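Side-chain contacts in 150aa long hypothetical histidine triad nucleotide-binding protein (Sulfolobus tokodaii, PDB 2EO4), which binds zinc and, as a histidine triad family member, probably acts on nucleotides as a hydrolase, possibly as an adenylylsulfatase: residues 1-4 and 5-8; 88-91 and 92-95. All coordinates share one frame; numbering follows the deposited sequence.

Contact 1: 1-4 and 5-8; sequences CTFC and SIIN. With ZN (zinc ion), chain B.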
loop_
_atom_site.group_PDB
_atom_site.type_symbol
_atom_site.label_atom_id
_atom_site.label_comp_id
_atom_site.label_asym_id
_atom_site.label_seq_id
_atom_site.Cartn_x
_atom_site.Cartn_y
_atom_site.Cartn_z
ATOM N N CYS A 1 -7.626 18.045 -11.839
ATOM C CA CYS A 1 -6.873 16.949 -11.157
ATOM C C CYS A 1 -5.450 16.870 -11.698
ATOM O O CYS A 1 -5.238 16.772 -12.905
ATOM C CB CYS A 1 -7.578 15.610 -11.373
ATOM S SG CYS A 1 -6.657 14.197 -10.703
ATOM N N THR A 2 -4.474 16.907 -10.799
ATOM C CA THR A 2 -3.081 16.856 -11.209
ATOM C C THR A 2 -2.739 15.598 -12.012
ATOM O O THR A 2 -2.053 15.683 -13.031
ATOM C CB THR A 2 -2.145 16.968 -9.981
ATOM O OG1 THR A 2 -2.267 18.282 -9.417
ATOM C CG2 THR A 2 -0.697 16.728 -10.376
ATOM N N PHE A 3 -3.218 14.436 -11.577
ATOM C CA PHE A 3 -2.900 13.215 -12.315
ATOM C C PHE A 3 -3.661 13.063 -13.625
ATOM O O PHE A 3 -3.089 12.621 -14.625
ATOM C CB PHE A 3 -3.081 11.979 -11.427
ATOM C CG PHE A 3 -1.984 11.819 -10.408
ATOM C CD1 PHE A 3 -0.650 11.926 -10.794
ATOM C CD2 PHE A 3 -2.278 11.608 -9.065
ATOM C CE1 PHE A 3 0.378 11.833 -9.855
ATOM C CE2 PHE A 3 -1.259 11.513 -8.115
ATOM C CZ PHE A 3 0.067 11.627 -8.509
ATOM N N CYS A 4 -4.940 13.427 -13.639
ATOM C CA CYS A 4 -5.695 13.346 -14.886
ATOM C C CYS A 4 -5.023 14.287 -15.887
ATOM O O CYS A 4 -4.930 13.984 -17.079
ATOM C CB CYS A 4 -7.156 13.759 -14.672
ATOM S SG CYS A 4 -8.208 12.482 -13.923
ATOM N N SER A 5 -4.537 15.426 -15.393
ATOM C CA SER A 5 -3.866 16.401 -16.249
ATOM C C SER A 5 -2.580 15.836 -16.841
ATOM O O SER A 5 -2.281 16.044 -18.016
ATOM C CB SER A 5 -3.547 17.681 -15.467
ATOM O OG SER A 5 -4.730 18.370 -15.100
ATOM N N ILE A 6 -1.807 15.130 -16.025
ATOM C CA ILE A 6 -0.568 14.548 -16.511
ATOM C C ILE A 6 -0.880 13.443 -17.522
ATOM O O ILE A 6 -0.192 13.302 -18.531
ATOM C CB ILE A 6 0.272 13.999 -15.337
ATOM C CG1 ILE A 6 0.774 15.177 -14.490
ATOM C CG2 ILE A 6 1.442 13.181 -15.858
ATOM C CD1 ILE A 6 1.457 14.785 -13.190
ATOM N N ILE A 7 -1.927 12.668 -17.254
ATOM C CA ILE A 7 -2.323 11.596 -18.161
ATOM C C ILE A 7 -2.703 12.173 -19.524
ATOM O O ILE A 7 -2.360 11.608 -20.569
ATOM C CB ILE A 7 -3.535 10.811 -17.603
ATOM C CG1 ILE A 7 -3.115 10.017 -16.363
ATOM C CG2 ILE A 7 -4.102 9.882 -18.674
ATOM C CD1 ILE A 7 -2.038 8.995 -16.629
ATOM N N ASN A 8 -3.408 13.299 -19.503
ATOM C CA ASN A 8 -3.852 13.953 -20.732
ATOM C C ASN A 8 -2.813 14.891 -21.338
ATOM O O ASN A 8 -3.100 15.603 -22.306
ATOM C CB ASN A 8 -5.151 14.722 -20.479
ATOM C CG ASN A 8 -6.301 13.811 -20.093
ATOM O OD1 ASN A 8 -6.508 12.767 -20.708
ATOM N ND2 ASN A 8 -7.065 14.208 -19.079
HETATM ZN ZN ZN B . -7.790 12.446 -11.626
#
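The CxxC half of a Cys2His2 zinc site sits at the start of helix 2-7, where C1 meets S5 and C4 meets N8 one turn on. C1 SG and C4 SG each lie 2.3 Å from the zinc ion, and H43 and H94 complete the site. C1 holds SG anti to its own backbone N (chi1 175°), which turns the sulfur back over the helix start. There C4 N donates an almost straight, long hydrogen bond to C1 SG (3.5 Å), a contact likely to ease the negative charge on the thiolate. C1 O is gripped twice from opposite faces of its carbonyl plane: S5 N reaches it at 2.9 Å, and S5 OG comes in from well above that plane. Helical bonds I6 N to T2 O, I7 N to F3 O and N8 N to C4 O continue the turn. F3 and I6 are the buried side chains. I6 settles on F15 and I25 of the sheet, while the F3 ring lies against L37, I39 and H96, the predicted nucleophile. T2 and I6 run side by side in the same direction, T2 CG2 lying 4.0 Å from I6 CD1.

Contact 2: 88-91 and 92-95; sequences AGQV and IFHL. With ZN (zinc ion), chain B; PO4 (phosphate ion), chain C.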
loop_
_atom_site.group_PDB
_atom_site.type_symbol
_atom_site.label_atom_id
_atom_site.label_comp_id
_atom_site.label_asym_id
_atom_site.label_seq_id
_atom_site.Cartn_x
_atom_site.Cartn_y
_atom_site.Cartn_z
ATOM N N ALA A 88 -5.039 11.500 6.738
ATOM C CA ALA A 88 -4.077 10.418 6.551
ATOM C C ALA A 88 -2.942 10.916 5.660
ATOM O O ALA A 88 -2.060 10.149 5.276
ATOM C CB ALA A 88 -4.753 9.206 5.910
ATOM N N GLY A 89 -2.978 12.204 5.326
ATOM C CA GLY A 89 -1.934 12.782 4.499
ATOM C C GLY A 89 -2.217 12.870 3.009
ATOM O O GLY A 89 -1.325 13.215 2.235
ATOM N N GLN A 90 -3.438 12.558 2.588
ATOM C CA GLN A 90 -3.753 12.644 1.169
ATOM C C GLN A 90 -3.953 14.102 0.755
ATOM O O GLN A 90 -4.653 14.855 1.435
ATOM C CB GLN A 90 -5.009 11.831 0.837
ATOM C CG GLN A 90 -5.399 11.928 -0.635
ATOM C CD GLN A 90 -6.533 10.999 -1.024
ATOM O OE1 GLN A 90 -7.469 10.778 -0.253
ATOM N NE2 GLN A 90 -6.464 10.465 -2.239
ATOM N N VAL A 91 -3.321 14.496 -0.349
ATOM C CA VAL A 91 -3.435 15.861 -0.863
ATOM C C VAL A 91 -3.830 15.872 -2.338
ATOM O O VAL A 91 -4.332 16.877 -2.841
ATOM C CB VAL A 91 -2.118 16.665 -0.673
ATOM C CG1 VAL A 91 -1.799 16.784 0.805
ATOM C CG2 VAL A 91 -0.976 16.006 -1.429
ATOM N N ILE A 92 -3.579 14.769 -3.042
ATOM C CA ILE A 92 -3.987 14.665 -4.442
ATOM C C ILE A 92 -5.086 13.611 -4.434
ATOM O O ILE A 92 -4.837 12.434 -4.157
ATOM C CB ILE A 92 -2.844 14.209 -5.378
ATOM C CG1 ILE A 92 -1.683 15.206 -5.318
ATOM C CG2 ILE A 92 -3.364 14.121 -6.811
ATOM C CD1 ILE A 92 -0.514 14.849 -6.227
ATOM N N PHE A 93 -6.307 14.038 -4.728
ATOM C CA PHE A 93 -7.439 13.132 -4.685
ATOM C C PHE A 93 -7.746 12.355 -5.953
ATOM O O PHE A 93 -8.838 12.428 -6.520
ATOM C CB PHE A 93 -8.647 13.908 -4.158
ATOM C CG PHE A 93 -8.425 14.436 -2.771
ATOM C CD1 PHE A 93 -8.613 13.615 -1.665
ATOM C CD2 PHE A 93 -7.902 15.712 -2.573
ATOM C CE1 PHE A 93 -8.278 14.046 -0.386
ATOM C CE2 PHE A 93 -7.561 16.153 -1.296
ATOM C CZ PHE A 93 -7.749 15.318 -0.201
ATOM N N HIS A 94 -6.735 11.603 -6.373
ATOM C CA HIS A 94 -6.766 10.716 -7.528
ATOM C C HIS A 94 -5.916 9.567 -7.000
ATOM O O HIS A 94 -4.727 9.749 -6.735
ATOM C CB HIS A 94 -6.074 11.346 -8.740
ATOM C CG HIS A 94 -6.023 10.449 -9.942
ATOM N ND1 HIS A 94 -6.655 10.755 -11.129
ATOM C CD2 HIS A 94 -5.415 9.253 -10.140
ATOM C CE1 HIS A 94 -6.440 9.790 -12.005
ATOM N NE2 HIS A 94 -5.690 8.865 -11.431
ATOM N N LEU A 95 -6.533 8.404 -6.825
ATOM C CA LEU A 95 -5.846 7.231 -6.296
ATOM C C LEU A 95 -4.452 7.012 -6.860
ATOM O O LEU A 95 -4.270 6.878 -8.068
ATOM C CB LEU A 95 -6.697 5.978 -6.546
ATOM C CG LEU A 95 -6.085 4.597 -6.267
ATOM C CD1 LEU A 95 -5.541 4.508 -4.849
ATOM C CD2 LEU A 95 -7.159 3.542 -6.495
HETATM ZN ZN ZN B . -7.790 12.446 -11.626
HETATM P P PO4 C . -0.659 12.001 -1.258
HETATM O O1 PO4 C . 0.299 12.033 -2.388
HETATM O O2 PO4 C . -0.795 10.611 -0.753
HETATM O O3 PO4 C . -0.153 12.880 -0.162
HETATM O O4 PO4 C . -1.987 12.493 -1.717
#
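Q90 reaches along to I92 O and F93 in the loop between strands 77-84 and 97-102 of the histidine triad (HIT) fold. The tight part is the buried Q90 amide. With CG anti to the backbone N (chi1 178°) and the chain extended beyond it, the side chain runs forward alongside the next residues, and NE2 donates a bent hydrogen bond of 3.2 Å to I92 O, approaching tilted from the carbonyl plane. NE2 is also bonded to E45 O and OE1 accepts from G85 N, so both ends of the amide are held and its flip is fixed. I92 O also takes a weak bond from H94 N, closing an inverse gamma turn centred on F93. The F93 ring crosses the amide with the planes 45° apart, CD1 standing 3.4 Å from Q90 CD. Cutting Q90 back to an alanine is likely to leave G85 N, E45 O and I92 O without their amide partner and the F93 ring without its neighbour at CD1 and CE1.

The loose part is the exposed pair V91 and F93. V91 CG2 lies 4.0 Å from I92 CG1, beside a phosphate ion, probably from the crystallisation liquor, that the backbone clasps: V91 N (2.8 Å) and I92 N (3.1 Å) both point nearly straight at its O4. H96, H98 and N83 hold the same ion, consistent with a pocket for a nucleotide phosphate. Beyond the turn the chain enters the triad motif. H94 turns into the interior, where NE2 is hydrogen-bonded to P40 O, probably keeping its proton on that nitrogen, and ND1 binds the zinc ion at 2.1 Å.

Contacts 1 and 2 come in series along the chain and meet at the zinc ion, to which 1-4 brings two sulfurs and 92-95 one imidazole. Contact 1 buries F3 and I6 and exposes C1 and N8; contact 2 buries Q90 and H94 and exposes V91 and F93. Contact 1 is a regular helical turn, with its apolar face laid on the sheet; contact 2 is irregular loop, where a side-chain amide bonds I92 O within the loop while two backbone N-H groups face the phosphate. They also touch directly: F3 CD2 lies 3.5 Å from I92 CG2, and F3 CB packs on the H94 ring. The metal and F3 thus join the N-terminal helix to loop 88-95.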